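Local coordinates for protein fluoroacetyl coenzyme A thioesterase (Streptomyces cattleya, PDB 3KUV) that hydrolyses fluoroacetyl-CoA to fluoroacetate and CoA as a homodimer, conferring fluoroacetate resistance, and does not use acetyl-CoA as substrate, at residues His13-Pro18 with Val46-Trp51. The protein carries 1 engineered substitution. Sequence-based numbering, arbitrary orientation.
Sequences HDFVVP and VGLMEW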
ATOM      1  N   HIS B  13      16.548  -4.076  -2.562  1.00 10.46           N
ATOM      2  CA  HIS B  13      15.690  -5.200  -2.820  1.00 11.26           C
ATOM      3  C   HIS B  13      15.182  -5.121  -4.262  1.00 10.13           C
ATOM      4  O   HIS B  13      14.517  -4.131  -4.657  1.00 10.07           O
ATOM      5  CB  HIS B  13      14.508  -5.103  -1.805  1.00 10.93           C
ATOM      6  CG  HIS B  13      13.524  -6.218  -1.936  1.00 14.48           C
ATOM      7  ND1 HIS B  13      12.253  -6.085  -2.460  1.00 25.54           N
ATOM      8  CD2 HIS B  13      13.626  -7.473  -1.490  1.00 17.61           C
ATOM      9  CE1 HIS B  13      11.622  -7.241  -2.364  1.00 20.17           C
ATOM     10  NE2 HIS B  13      12.431  -8.108  -1.785  1.00 23.64           N
ATOM     11  N   ASP B  14      15.481  -6.158  -5.082  1.00  9.96           N
ATOM     12  CA  ASP B  14      15.108  -6.131  -6.498  1.00  9.63           C
ATOM     13  C   ASP B  14      13.973  -7.126  -6.746  1.00  9.98           C
ATOM     14  O   ASP B  14      13.917  -8.248  -6.185  1.00 11.50           O
ATOM     15  CB  ASP B  14      16.278  -6.561  -7.429  1.00  9.70           C
ATOM     16  CG  ASP B  14      17.496  -5.717  -7.239  1.00 11.70           C
ATOM     17  OD1 ASP B  14      17.382  -4.491  -7.141  1.00 12.19           O
ATOM     18  OD2 ASP B  14      18.610  -6.245  -7.064  1.00 11.46           O
ATOM     19  N   PHE B  15      13.015  -6.697  -7.579  1.00  8.37           N
ATOM     20  CA  PHE B  15      11.821  -7.510  -7.810  1.00  9.78           C
ATOM     21  C   PHE B  15      11.346  -7.301  -9.211  1.00  9.95           C
ATOM     22  O   PHE B  15      10.930  -6.187  -9.589  1.00  9.67           O
ATOM     23  CB  PHE B  15      10.687  -7.031  -6.854  1.00 10.67           C
ATOM     24  CG  PHE B  15       9.427  -7.845  -7.002  1.00 11.55           C
ATOM     25  CD1 PHE B  15       9.371  -9.210  -6.622  1.00 13.14           C
ATOM     26  CD2 PHE B  15       8.284  -7.211  -7.498  1.00 13.52           C
ATOM     27  CE1 PHE B  15       8.076  -9.907  -6.767  1.00 14.49           C
ATOM     28  CE2 PHE B  15       7.083  -7.890  -7.579  1.00 11.50           C
ATOM     29  CZ  PHE B  15       6.981  -9.205  -7.234  1.00 14.25           C
ATOM     30  N   VAL B  16      11.409  -8.349 -10.045  1.00  9.88           N
ATOM     31  CA  VAL B  16      10.828  -8.252 -11.399  1.00 11.03           C
ATOM     32  C   VAL B  16       9.296  -8.296 -11.281  1.00 11.02           C
ATOM     33  O   VAL B  16       8.749  -9.243 -10.709  1.00 12.08           O
ATOM     34  CB  VAL B  16      11.321  -9.443 -12.253  1.00 10.67           C
ATOM     35  CG1 VAL B  16      10.669  -9.416 -13.714  1.00 12.17           C
ATOM     36  CG2 VAL B  16      12.847  -9.355 -12.420  1.00 12.23           C
ATOM     37  N   VAL B  17       8.600  -7.231 -11.765  1.00 11.63           N
ATOM     38  CA  VAL B  17       7.149  -7.215 -11.603  1.00 12.32           C
ATOM     39  C   VAL B  17       6.477  -8.255 -12.535  1.00 10.51           C
ATOM     40  O   VAL B  17       6.630  -8.129 -13.756  1.00 11.94           O
ATOM     41  CB  VAL B  17       6.625  -5.774 -11.983  1.00 11.52           C
ATOM     42  CG1 VAL B  17       5.055  -5.681 -11.876  1.00 11.37           C
ATOM     43  CG2 VAL B  17       7.267  -4.676 -11.046  1.00 13.19           C
ATOM     44  N   PRO B  18       5.745  -9.216 -11.926  1.00 11.48           N
ATOM     45  CA  PRO B  18       5.002 -10.199 -12.757  1.00 13.25           C
ATOM     46  C   PRO B  18       3.620  -9.615 -13.128  1.00 15.41           C
ATOM     47  O   PRO B  18       3.143  -8.608 -12.549  1.00 14.14           O
ATOM     48  CB  PRO B  18       4.827 -11.383 -11.814  1.00 15.22           C
ATOM     49  CG  PRO B  18       4.667 -10.760 -10.424  1.00 15.06           C
ATOM     50  CD  PRO B  18       5.516  -9.442 -10.493  1.00 12.31           C
ATOM     51  N   VAL B  46       3.559  -0.461  -1.783  1.00 10.39           N
ATOM     52  CA  VAL B  46       3.656  -0.343  -0.324  1.00 10.24           C
ATOM     53  C   VAL B  46       4.152  -1.677   0.244  1.00 11.44           C
ATOM     54  O   VAL B  46       5.114  -1.708   1.070  1.00 10.59           O
ATOM     55  CB  VAL B  46       2.324   0.109   0.240  1.00  9.90           C
ATOM     56  CG1 VAL B  46       2.329  -0.017   1.797  1.00 11.88           C
ATOM     57  CG2 VAL B  46       2.005   1.579  -0.132  1.00 13.15           C
ATOM     58  N   GLY B  47       3.569  -2.803  -0.209  1.00  9.05           N
ATOM     59  CA  GLY B  47       3.978  -4.099   0.370  1.00  9.18           C
ATOM     60  C   GLY B  47       5.447  -4.400   0.026  1.00  8.87           C
ATOM     61  O   GLY B  47       6.135  -5.097   0.795  1.00 10.07           O
ATOM     62  N   LEU B  48       5.903  -4.013  -1.169  1.00  9.52           N
ATOM     63  CA  LEU B  48       7.289  -4.291  -1.561  1.00  8.03           C
ATOM     64  C   LEU B  48       8.260  -3.460  -0.736  1.00  9.28           C
ATOM     65  O   LEU B  48       9.359  -3.972  -0.400  1.00  9.11           O
ATOM     66  CB  LEU B  48       7.452  -3.898  -3.066  1.00 11.84           C
ATOM     67  CG  LEU B  48       8.826  -4.320  -3.689  1.00 10.65           C
ATOM     68  CD1 LEU B  48       8.932  -5.878  -3.809  1.00 14.48           C
ATOM     69  CD2 LEU B  48       8.905  -3.698  -5.083  1.00 11.62           C
ATOM     70  N   MET B  49       7.884  -2.208  -0.456  1.00  8.45           N
ATOM     71  CA  MET B  49       8.753  -1.386   0.452  1.00 10.52           C
ATOM     72  C   MET B  49       8.801  -2.008   1.854  1.00 11.01           C
ATOM     73  O   MET B  49       9.859  -2.104   2.483  1.00 10.24           O
ATOM     74  CB  MET B  49       8.128   0.031   0.548  1.00  8.67           C
ATOM     75  CG  MET B  49       8.420   0.714  -0.778  1.00 10.70           C
ATOM     76  SD  MET B  49       7.609   2.341  -0.828  1.00 12.95           S
ATOM     77  CE  MET B  49       8.592   3.186  -2.170  1.00 12.72           C
ATOM     78  N   GLU B  50       7.676  -2.496   2.361  1.00 10.18           N
ATOM     79  CA  GLU B  50       7.685  -3.207   3.635  1.00  9.27           C
ATOM     80  C   GLU B  50       8.629  -4.395   3.548  1.00 10.66           C
ATOM     81  O   GLU B  50       9.404  -4.641   4.467  1.00 11.38           O
ATOM     82  CB  GLU B  50       6.286  -3.726   4.055  1.00 11.12           C
ATOM     83  CG  GLU B  50       5.323  -2.576   4.351  1.00 14.21           C
ATOM     84  CD  GLU B  50       4.146  -3.123   5.176  1.00 17.09           C
ATOM     85  OE1 GLU B  50       4.294  -3.553   6.356  1.00 15.53           O
ATOM     86  OE2 GLU B  50       2.970  -3.153   4.658  1.00 22.10           O
ATOM     87  N   TRP B  51       8.480  -5.200   2.502  1.00 10.12           N
ATOM     88  CA  TRP B  51       9.299  -6.401   2.346  1.00 10.28           C
ATOM     89  C   TRP B  51      10.790  -6.057   2.376  1.00  9.83           C
ATOM     90  O   TRP B  51      11.568  -6.785   3.041  1.00 10.52           O
ATOM     91  CB  TRP B  51       8.868  -7.052   1.017  1.00 11.54           C
ATOM     92  CG  TRP B  51       9.420  -8.478   0.738  1.00 10.43           C
ATOM     93  CD1 TRP B  51      10.315  -9.225   1.518  1.00 13.50           C
ATOM     94  CD2 TRP B  51       9.219  -9.193  -0.482  1.00 12.31           C
ATOM     95  NE1 TRP B  51      10.605 -10.442   0.833  1.00 13.05           N
ATOM     96  CE2 TRP B  51       9.986 -10.410  -0.400  1.00 12.72           C
ATOM     97  CE3 TRP B  51       8.500  -8.902  -1.672  1.00 15.03           C
ATOM     98  CZ2 TRP B  51      10.014 -11.328  -1.464  1.00 15.58           C
ATOM     99  CZ3 TRP B  51       8.539  -9.824  -2.750  1.00 16.91           C
ATOM    100  CH2 TRP B  51       9.306 -11.048  -2.596  1.00 18.34           C
TER
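His13 and Phe15, on the edge strand 10-16, pack against Leu48 and Trp51 of the helix in a small aromatic cluster. The imidazole of His13 stands edge-on over one face of the indole, an edge-to-face pair with planes at 59° and NE2 about 3.6 Å from both CD2 and CE2 of Trp51. Leu48 CD1 meets the imidazole edge in plane, 3.3 Å from His13 CE1, and this methyl also lies 3.7 Å from Phe15 CB. Two residues along the strand, Phe15 receives the edge of the indole on its face in an offset edge-to-face pair, Trp51 CZ3 lying 4.0 Å from Phe15 CD1. In this hot dog fold the helix 42-57 is the sausage wrapped by the antiparallel sheet, and strand 10-16 forms one outer edge of that sheet within the chain. All four side chains hold CG anti to the backbone N, sending the rings and the leucine branch toward one another. No hydrogen bond links the two segments, and buried His13 ND1 has no polar partner. Trp51 NE1 hydrogen-bonds to Glu32 OE1 of the second subunit, whose Tyr27 and Phe33 also meet the indole. The active-site Glu50 forms a salt bridge with substrate-binding Arg120.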